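PDB 3FTB: histidinol-phosphate aminotransferase from Clostridium acetobutylicum, which probably transfers an amino group between histidinol phosphate and a 2-oxo acid, using pyridoxal 5'-phosphate as cofactor. Local coordinates for residues A[28-40]-A[338-350]. Sequence-based numbering, arbitrary orientation.
Sequences LLDYSSNINPLGI and RFAIKDEKKNTKF. With PO4 (phosphate ion), chain F.
With F350 CG swung opposite its backbone N (chi1 176°) and K342 extended as far as CE before bending at its last torsion (chi4 -72°), the two side chains reach opposite faces of the Y31 ring. The F350 ring stacks face to face, its centroid 4.0 Å from that of Y31 and the planes 16° apart. On the opposite face, K342 CE makes a CH-pi contact, 3.8 Å from the Y31 centroid, while the bend takes NZ on to a weak hydrogen bond with D30 O. At the far end of the ring, Y31 OH lies 2.7 Å from K346 O and 3.0 Å from N347 OD1, which compete for its single proton. N347 OD1 also accepts from K342 N, and its ND2 is bonded to E275, fixing the amide. The strand end is pinned by A340 N donating to Y31 O at 2.9 Å; a water joins that carbonyl to N34 ND2 and R338 NE. The R338 guanidinium has N34 OD1 over one face, gives S32 O a weak bond, and holds a phosphate ion, probably from the crystallisation liquor and shared with R324, through a nearly straight NH2-to-O4 bond (2.9 Å) and a weak NH1-to-O3 one. Thus segment 28-40 is fastened to strand 336-340 and helix 344-359, and R338, with N155 beside it, is placed as the arginine that receives the substrate carboxylate in fold-type I pyridoxal-phosphate aminotransferases, and probably does so here.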
ATOM      1  N   LEU A  28      26.122  -6.237  13.524  1.00 62.93           N
ATOM      2  CA  LEU A  28      25.919  -6.378  12.085  1.00 63.07           C
ATOM      3  C   LEU A  28      25.797  -5.036  11.354  1.00 55.81           C
ATOM      4  O   LEU A  28      24.744  -4.408  11.369  1.00 55.12           O
ATOM      5  CB  LEU A  28      24.685  -7.240  11.806  1.00 59.07           C
ATOM      6  CG  LEU A  28      24.409  -7.605  10.345  1.00 61.03           C
ATOM      7  CD1 LEU A  28      25.700  -7.861   9.573  1.00 61.74           C
ATOM      8  CD2 LEU A  28      23.483  -8.812  10.250  1.00 59.90           C
ATOM      9  N   LEU A  29      26.885  -4.606  10.721  1.00 46.99           N
ATOM     10  CA  LEU A  29      26.866  -3.446   9.830  1.00 45.41           C
ATOM     11  C   LEU A  29      26.435  -3.858   8.421  1.00 43.63           C
ATOM     12  O   LEU A  29      27.149  -4.623   7.757  1.00 46.79           O
ATOM     13  CB  LEU A  29      28.260  -2.822   9.748  1.00 41.77           C
ATOM     14  CG  LEU A  29      28.577  -1.655  10.678  1.00 41.02           C
ATOM     15  CD1 LEU A  29      28.016  -1.900  12.056  1.00 49.28           C
ATOM     16  CD2 LEU A  29      30.081  -1.432  10.733  1.00 41.59           C
ATOM     17  N   ASP A  30      25.284  -3.361   7.962  1.00 38.69           N
ATOM     18  CA  ASP A  30      24.829  -3.643   6.598  1.00 44.17           C
ATOM     19  C   ASP A  30      25.235  -2.537   5.614  1.00 38.99           C
ATOM     20  O   ASP A  30      24.612  -1.475   5.559  1.00 38.66           O
ATOM     21  CB  ASP A  30      23.312  -3.897   6.542  1.00 50.83           C
ATOM     22  CG  ASP A  30      22.881  -4.646   5.271  1.00 55.41           C
ATOM     23  OD1 ASP A  30      21.766  -5.210   5.260  1.00 56.14           O
ATOM     24  OD2 ASP A  30      23.655  -4.680   4.284  1.00 53.03           O
ATOM     25  N   TYR A  31      26.289  -2.811   4.844  1.00 42.27           N
ATOM     26  CA  TYR A  31      26.799  -1.889   3.838  1.00 34.93           C
ATOM     27  C   TYR A  31      26.182  -2.151   2.463  1.00 32.10           C
ATOM     28  O   TYR A  31      26.550  -1.520   1.466  1.00 26.76           O
ATOM     29  CB  TYR A  31      28.337  -1.917   3.812  1.00 32.31           C
ATOM     30  CG  TYR A  31      28.891  -0.982   4.854  1.00 38.38           C
ATOM     31  CD1 TYR A  31      29.376   0.275   4.506  1.00 45.26           C
ATOM     32  CD2 TYR A  31      28.862  -1.322   6.196  1.00 42.29           C
ATOM     33  CE1 TYR A  31      29.848   1.152   5.471  1.00 45.85           C
ATOM     34  CE2 TYR A  31      29.334  -0.456   7.167  1.00 38.82           C
ATOM     35  CZ  TYR A  31      29.822   0.778   6.801  1.00 40.60           C
ATOM     36  OH  TYR A  31      30.287   1.633   7.771  1.00 44.34           O
ATOM     37  N   SER A  32      25.234  -3.086   2.425  1.00 27.52           N
ATOM     38  CA  SER A  32      24.359  -3.216   1.271  1.00 32.34           C
ATOM     39  C   SER A  32      23.071  -2.369   1.451  1.00 31.36           C
ATOM     40  O   SER A  32      22.293  -2.173   0.503  1.00 24.58           O
ATOM     41  CB  SER A  32      24.065  -4.693   0.967  1.00 32.17           C
ATOM     42  OG  SER A  32      23.131  -5.248   1.874  1.00 37.42           O
ATOM     43  N   SER A  33      22.874  -1.837   2.658  1.00 17.02           N
ATOM     44  CA  SER A  33      21.750  -0.945   2.928  1.00 23.49           C
ATOM     45  C   SER A  33      22.122   0.546   2.874  1.00 30.60           C
ATOM     46  O   SER A  33      23.066   0.998   3.529  1.00 28.74           O
ATOM     47  CB  SER A  33      21.145  -1.275   4.288  1.00 30.92           C
ATOM     48  OG  SER A  33      20.460  -0.152   4.808  1.00 46.79           O
ATOM     49  N   ASN A  34      21.367   1.310   2.093  1.00 33.62           N
ATOM     50  CA  ASN A  34      21.637   2.736   1.936  1.00 36.08           C
ATOM     51  C   ASN A  34      20.550   3.617   2.547  1.00 35.29           C
ATOM     52  O   ASN A  34      20.005   4.500   1.892  1.00 38.43           O
ATOM     53  CB  ASN A  34      21.811   3.095   0.460  1.00 34.32           C
ATOM     54  CG  ASN A  34      22.713   2.121  -0.286  1.00 32.35           C
ATOM     55  OD1 ASN A  34      22.427   1.761  -1.424  1.00 38.29           O
ATOM     56  ND2 ASN A  34      23.806   1.705   0.340  1.00 26.31           N
ATOM     57  N   ILE A  35      20.232   3.374   3.810  1.00 37.21           N
ATOM     58  CA  ILE A  35      19.306   4.235   4.527  1.00 29.56           C
ATOM     59  C   ILE A  35      20.130   5.237   5.316  1.00 38.00           C
ATOM     60  O   ILE A  35      21.239   4.926   5.746  1.00 36.61           O
ATOM     61  CB  ILE A  35      18.392   3.439   5.488  1.00 21.34           C
ATOM     62  CG1 ILE A  35      17.675   2.306   4.733  1.00 29.78           C
ATOM     63  CG2 ILE A  35      17.385   4.375   6.205  1.00 20.30           C
ATOM     64  CD1 ILE A  35      16.813   2.765   3.538  1.00 22.69           C
ATOM     65  N   ASN A  36      19.583   6.438   5.480  1.00 38.46           N
ATOM     66  CA  ASN A  36      20.220   7.521   6.223  1.00 38.51           C
ATOM     67  C   ASN A  36      20.532   7.098   7.655  1.00 37.47           C
ATOM     68  O   ASN A  36      19.657   6.611   8.367  1.00 48.00           O
ATOM     69  CB  ASN A  36      19.296   8.751   6.203  1.00 44.67           C
ATOM     70  CG  ASN A  36      19.972  10.020   6.695  1.00 40.47           C
ATOM     71  OD1 ASN A  36      20.646  10.027   7.725  1.00 35.96           O
ATOM     72  ND2 ASN A  36      19.759  11.115   5.970  1.00 36.93           N
ATOM     73  N   PRO A  37      21.786   7.290   8.086  1.00 39.88           N
ATOM     74  CA  PRO A  37      22.288   6.867   9.393  1.00 49.40           C
ATOM     75  C   PRO A  37      21.859   7.822  10.507  1.00 55.54           C
ATOM     76  O   PRO A  37      21.818   7.436  11.676  1.00 52.67           O
ATOM     77  CB  PRO A  37      23.797   6.958   9.184  1.00 38.19           C
ATOM     78  CG  PRO A  37      23.909   8.203   8.416  1.00 32.14           C
ATOM     79  CD  PRO A  37      22.832   8.024   7.357  1.00 36.37           C
ATOM     80  N   LEU A  38      21.546   9.060  10.138  1.00 60.12           N
ATOM     81  CA  LEU A  38      21.160  10.080  11.106  1.00 58.17           C
ATOM     82  C   LEU A  38      19.750   9.867  11.650  1.00 62.23           C
ATOM     83  O   LEU A  38      19.186  10.751  12.299  1.00 67.95           O
ATOM     84  CB  LEU A  38      21.312  11.469  10.492  1.00 47.89           C
ATOM     85  CG  LEU A  38      22.796  11.799  10.337  1.00 46.64           C
ATOM     86  CD1 LEU A  38      23.076  12.645   9.101  1.00 45.35           C
ATOM     87  CD2 LEU A  38      23.313  12.466  11.602  1.00 51.84           C
ATOM     88  N   GLY A  39      19.197   8.685  11.377  1.00 54.43           N
ATOM     89  CA  GLY A  39      17.938   8.245  11.952  1.00 43.58           C
ATOM     90  C   GLY A  39      16.677   8.975  11.529  1.00 42.33           C
ATOM     91  O   GLY A  39      16.701   9.848  10.663  1.00 45.20           O
ATOM     92  N   ILE A  40      15.573   8.599  12.173  1.00 46.02           N
ATOM     93  CA  ILE A  40      14.242   9.145  11.918  1.00 50.22           C
ATOM     94  C   ILE A  40      14.165  10.621  12.298  1.00 40.66           C
ATOM     95  O   ILE A  40      14.623  11.004  13.372  1.00 42.79           O
ATOM     96  CB  ILE A  40      13.191   8.351  12.732  1.00 57.88           C
ATOM     97  CG1 ILE A  40      13.271   6.856  12.384  1.00 60.90           C
ATOM     98  CG2 ILE A  40      11.787   8.912  12.523  1.00 53.00           C
ATOM     99  CD1 ILE A  40      12.641   5.932  13.424  1.00 64.98           C
ATOM    100  N   ARG A 338      29.474  -2.779  -4.128  1.00 33.67           N
ATOM    101  CA  ARG A 338      28.885  -1.496  -3.721  1.00 39.06           C
ATOM    102  C   ARG A 338      28.895  -1.370  -2.200  1.00 39.95           C
ATOM    103  O   ARG A 338      28.520  -2.299  -1.484  1.00 39.62           O
ATOM    104  CB  ARG A 338      27.452  -1.343  -4.254  1.00 32.49           C
ATOM    105  CG  ARG A 338      26.835   0.044  -4.043  1.00 40.59           C
ATOM    106  CD  ARG A 338      25.325   0.026  -4.305  1.00 28.84           C
ATOM    107  NE  ARG A 338      24.599  -0.630  -3.217  1.00 29.95           N
ATOM    108  CZ  ARG A 338      23.413  -1.223  -3.349  1.00 35.21           C
ATOM    109  NH1 ARG A 338      22.814  -1.268  -4.535  1.00 28.07           N
ATOM    110  NH2 ARG A 338      22.826  -1.783  -2.292  1.00 33.67           N
ATOM    111  N   PHE A 339      29.348  -0.224  -1.705  1.00 38.31           N
ATOM    112  CA  PHE A 339      29.378   0.017  -0.267  1.00 38.28           C
ATOM    113  C   PHE A 339      28.469   1.189   0.083  1.00 34.44           C
ATOM    114  O   PHE A 339      28.423   2.194  -0.633  1.00 35.82           O
ATOM    115  CB  PHE A 339      30.801   0.335   0.225  1.00 37.98           C
ATOM    116  CG  PHE A 339      31.836  -0.713  -0.124  1.00 39.86           C
ATOM    117  CD1 PHE A 339      31.467  -2.032  -0.412  1.00 39.48           C
ATOM    118  CD2 PHE A 339      33.193  -0.382  -0.130  1.00 39.79           C
ATOM    119  CE1 PHE A 339      32.434  -2.998  -0.722  1.00 27.03           C
ATOM    120  CE2 PHE A 339      34.163  -1.344  -0.436  1.00 26.27           C
ATOM    121  CZ  PHE A 339      33.770  -2.655  -0.727  1.00 23.26           C
ATOM    122  N   ALA A 340      27.765   1.079   1.198  1.00 34.35           N
ATOM    123  CA  ALA A 340      26.998   2.213   1.693  1.00 40.10           C
ATOM    124  C   ALA A 340      27.947   3.218   2.332  1.00 38.20           C
ATOM    125  O   ALA A 340      29.068   2.881   2.691  1.00 30.15           O
ATOM    126  CB  ALA A 340      25.942   1.761   2.690  1.00 45.66           C
ATOM    127  N   ILE A 341      27.500   4.460   2.445  1.00 44.53           N
ATOM    128  CA  ILE A 341      28.254   5.481   3.153  1.00 48.84           C
ATOM    129  C   ILE A 341      27.400   5.910   4.335  1.00 41.09           C
ATOM    130  O   ILE A 341      26.327   6.481   4.149  1.00 37.10           O
ATOM    131  CB  ILE A 341      28.600   6.692   2.236  1.00 42.26           C
ATOM    132  CG1 ILE A 341      29.451   6.223   1.054  1.00 35.87           C
ATOM    133  CG2 ILE A 341      29.336   7.785   3.018  1.00 44.20           C
ATOM    134  CD1 ILE A 341      29.928   7.336   0.163  1.00 41.59           C
ATOM    135  N   LYS A 342      27.866   5.589   5.541  1.00 40.21           N
ATOM    136  CA  LYS A 342      27.141   5.891   6.767  1.00 30.02           C
ATOM    137  C   LYS A 342      27.857   6.993   7.519  1.00 34.56           C
ATOM    138  O   LYS A 342      28.546   7.818   6.921  1.00 28.28           O
ATOM    139  CB  LYS A 342      27.059   4.644   7.647  1.00 31.54           C
ATOM    140  CG  LYS A 342      26.532   3.439   6.901  1.00 39.75           C
ATOM    141  CD  LYS A 342      26.581   2.182   7.735  1.00 43.02           C
ATOM    142  CE  LYS A 342      25.888   1.038   7.015  1.00 44.04           C
ATOM    143  NZ  LYS A 342      24.415   1.224   6.989  1.00 49.60           N
ATOM    144  N   ASP A 343      27.694   6.990   8.839  1.00 42.12           N
ATOM    145  CA  ASP A 343      28.402   7.915   9.715  1.00 36.27           C
ATOM    146  C   ASP A 343      29.871   7.491   9.920  1.00 45.78           C
ATOM    147  O   ASP A 343      30.224   6.316   9.784  1.00 41.94           O
ATOM    148  CB  ASP A 343      27.683   7.999  11.056  1.00 30.86           C
ATOM    149  CG  ASP A 343      27.456   6.631  11.683  1.00 34.78           C
ATOM    150  OD1 ASP A 343      28.133   6.315  12.682  1.00 42.03           O
ATOM    151  OD2 ASP A 343      26.607   5.867  11.179  1.00 32.94           O
ATOM    152  N   GLU A 344      30.715   8.465  10.248  1.00 53.66           N
ATOM    153  CA  GLU A 344      32.152   8.256  10.413  1.00 51.56           C
ATOM    154  C   GLU A 344      32.529   7.045  11.284  1.00 45.89           C
ATOM    155  O   GLU A 344      33.456   6.298  10.963  1.00 39.94           O
ATOM    156  CB  GLU A 344      32.795   9.545  10.952  1.00 55.08           C
ATOM    157  CG  GLU A 344      34.330   9.546  10.984  1.00 62.16           C
ATOM    158  CD  GLU A 344      34.932  10.928  10.702  1.00 58.95           C
ATOM    159  OE1 GLU A 344      34.176  11.844  10.315  1.00 64.16           O
ATOM    160  OE2 GLU A 344      36.160  11.101  10.854  1.00 50.11           O
ATOM    161  N   LYS A 345      31.811   6.848  12.381  1.00 47.01           N
ATOM    162  CA  LYS A 345      32.140   5.768  13.312  1.00 53.58           C
ATOM    163  C   LYS A 345      31.980   4.373  12.699  1.00 51.91           C
ATOM    164  O   LYS A 345      32.888   3.546  12.775  1.00 51.60           O
ATOM    165  CB  LYS A 345      31.287   5.876  14.574  1.00 63.49           C
ATOM    166  CG  LYS A 345      31.866   5.152  15.779  1.00 71.73           C
ATOM    167  CD  LYS A 345      30.867   5.109  16.929  1.00 77.02           C
ATOM    168  CE  LYS A 345      31.564   4.998  18.280  1.00 78.83           C
ATOM    169  NZ  LYS A 345      32.161   6.306  18.691  1.00 78.01           N
ATOM    170  N   LYS A 346      30.818   4.109  12.107  1.00 46.65           N
ATOM    171  CA  LYS A 346      30.589   2.845  11.408  1.00 42.72           C
ATOM    172  C   LYS A 346      31.533   2.672  10.213  1.00 42.81           C
ATOM    173  O   LYS A 346      31.995   1.564   9.921  1.00 44.71           O
ATOM    174  CB  LYS A 346      29.128   2.731  10.944  1.00 38.58           C
ATOM    175  CG  LYS A 346      28.117   2.617  12.086  1.00 38.42           C
ATOM    176  CD  LYS A 346      26.784   2.055  11.599  1.00 42.34           C
ATOM    177  CE  LYS A 346      25.707   2.180  12.655  1.00 34.39           C
ATOM    178  NZ  LYS A 346      25.465   3.610  12.981  1.00 44.72           N
ATOM    179  N   ASN A 347      31.809   3.783   9.530  1.00 40.68           N
ATOM    180  CA  ASN A 347      32.668   3.805   8.354  1.00 32.41           C
ATOM    181  C   ASN A 347      34.127   3.467   8.672  1.00 39.34           C
ATOM    182  O   ASN A 347      34.785   2.731   7.935  1.00 36.63           O
ATOM    183  CB  ASN A 347      32.579   5.177   7.675  1.00 33.85           C
ATOM    184  CG  ASN A 347      31.371   5.303   6.757  1.00 34.49           C
ATOM    185  OD1 ASN A 347      30.579   4.363   6.612  1.00 34.21           O
ATOM    186  ND2 ASN A 347      31.230   6.462   6.126  1.00 30.85           N
ATOM    187  N   THR A 348      34.638   4.019   9.765  1.00 40.69           N
ATOM    188  CA  THR A 348      36.006   3.735  10.162  1.00 43.95           C
ATOM    189  C   THR A 348      36.119   2.265  10.560  1.00 49.38           C
ATOM    190  O   THR A 348      37.104   1.599  10.260  1.00 44.63           O
ATOM    191  CB  THR A 348      36.453   4.643  11.318  1.00 48.53           C
ATOM    192  OG1 THR A 348      36.459   6.010  10.879  1.00 47.30           O
ATOM    193  CG2 THR A 348      37.848   4.255  11.794  1.00 48.63           C
ATOM    194  N   LYS A 349      35.085   1.756  11.221  1.00 55.22           N
ATOM    195  CA  LYS A 349      35.037   0.345  11.577  1.00 50.45           C
ATOM    196  C   LYS A 349      35.061  -0.498  10.306  1.00 47.01           C
ATOM    197  O   LYS A 349      35.866  -1.420  10.166  1.00 37.96           O
ATOM    198  CB  LYS A 349      33.770   0.047  12.378  1.00 43.64           C
ATOM    199  CG  LYS A 349      33.865  -1.208  13.225  1.00 44.82           C
ATOM    200  CD  LYS A 349      32.497  -1.704  13.646  1.00 42.26           C
ATOM    201  CE  LYS A 349      32.613  -2.793  14.704  1.00 51.12           C
ATOM    202  NZ  LYS A 349      33.395  -2.351  15.902  1.00 45.57           N
ATOM    203  N   PHE A 350      34.163  -0.171   9.383  1.00 45.54           N
ATOM    204  CA  PHE A 350      34.109  -0.809   8.068  1.00 41.81           C
ATOM    205  C   PHE A 350      35.481  -0.908   7.371  1.00 44.97           C
ATOM    206  O   PHE A 350      35.900  -1.991   6.937  1.00 39.22           O
ATOM    207  CB  PHE A 350      33.125  -0.041   7.175  1.00 39.82           C
ATOM    208  CG  PHE A 350      33.066  -0.551   5.772  1.00 43.53           C
ATOM    209  CD1 PHE A 350      32.416  -1.750   5.481  1.00 41.66           C
ATOM    210  CD2 PHE A 350      33.665   0.158   4.736  1.00 45.26           C
ATOM    211  CE1 PHE A 350      32.359  -2.232   4.185  1.00 36.81           C
ATOM    212  CE2 PHE A 350      33.615  -0.318   3.431  1.00 42.12           C
ATOM    213  CZ  PHE A 350      32.961  -1.517   3.158  1.00 42.46           C
TER
HETATM  214  P   PO4 F 363      19.592  -2.347  -4.139  1.00 90.39           P
HETATM  215  O1  PO4 F 363      18.146  -2.375  -3.693  1.00 92.90           O
HETATM  216  O2  PO4 F 363      19.710  -2.943  -5.523  1.00 85.54           O
HETATM  217  O3  PO4 F 363      20.073  -0.916  -4.163  1.00 88.77           O
HETATM  218  O4  PO4 F 363      20.432  -3.142  -3.164  1.00 93.71           O
HETATM  219  O   HOH W   1      25.203  -0.486  -0.567  1.00 31.68           O
HETATM  220  O   HOH W   2      23.695   5.876   4.248  1.00 22.36           O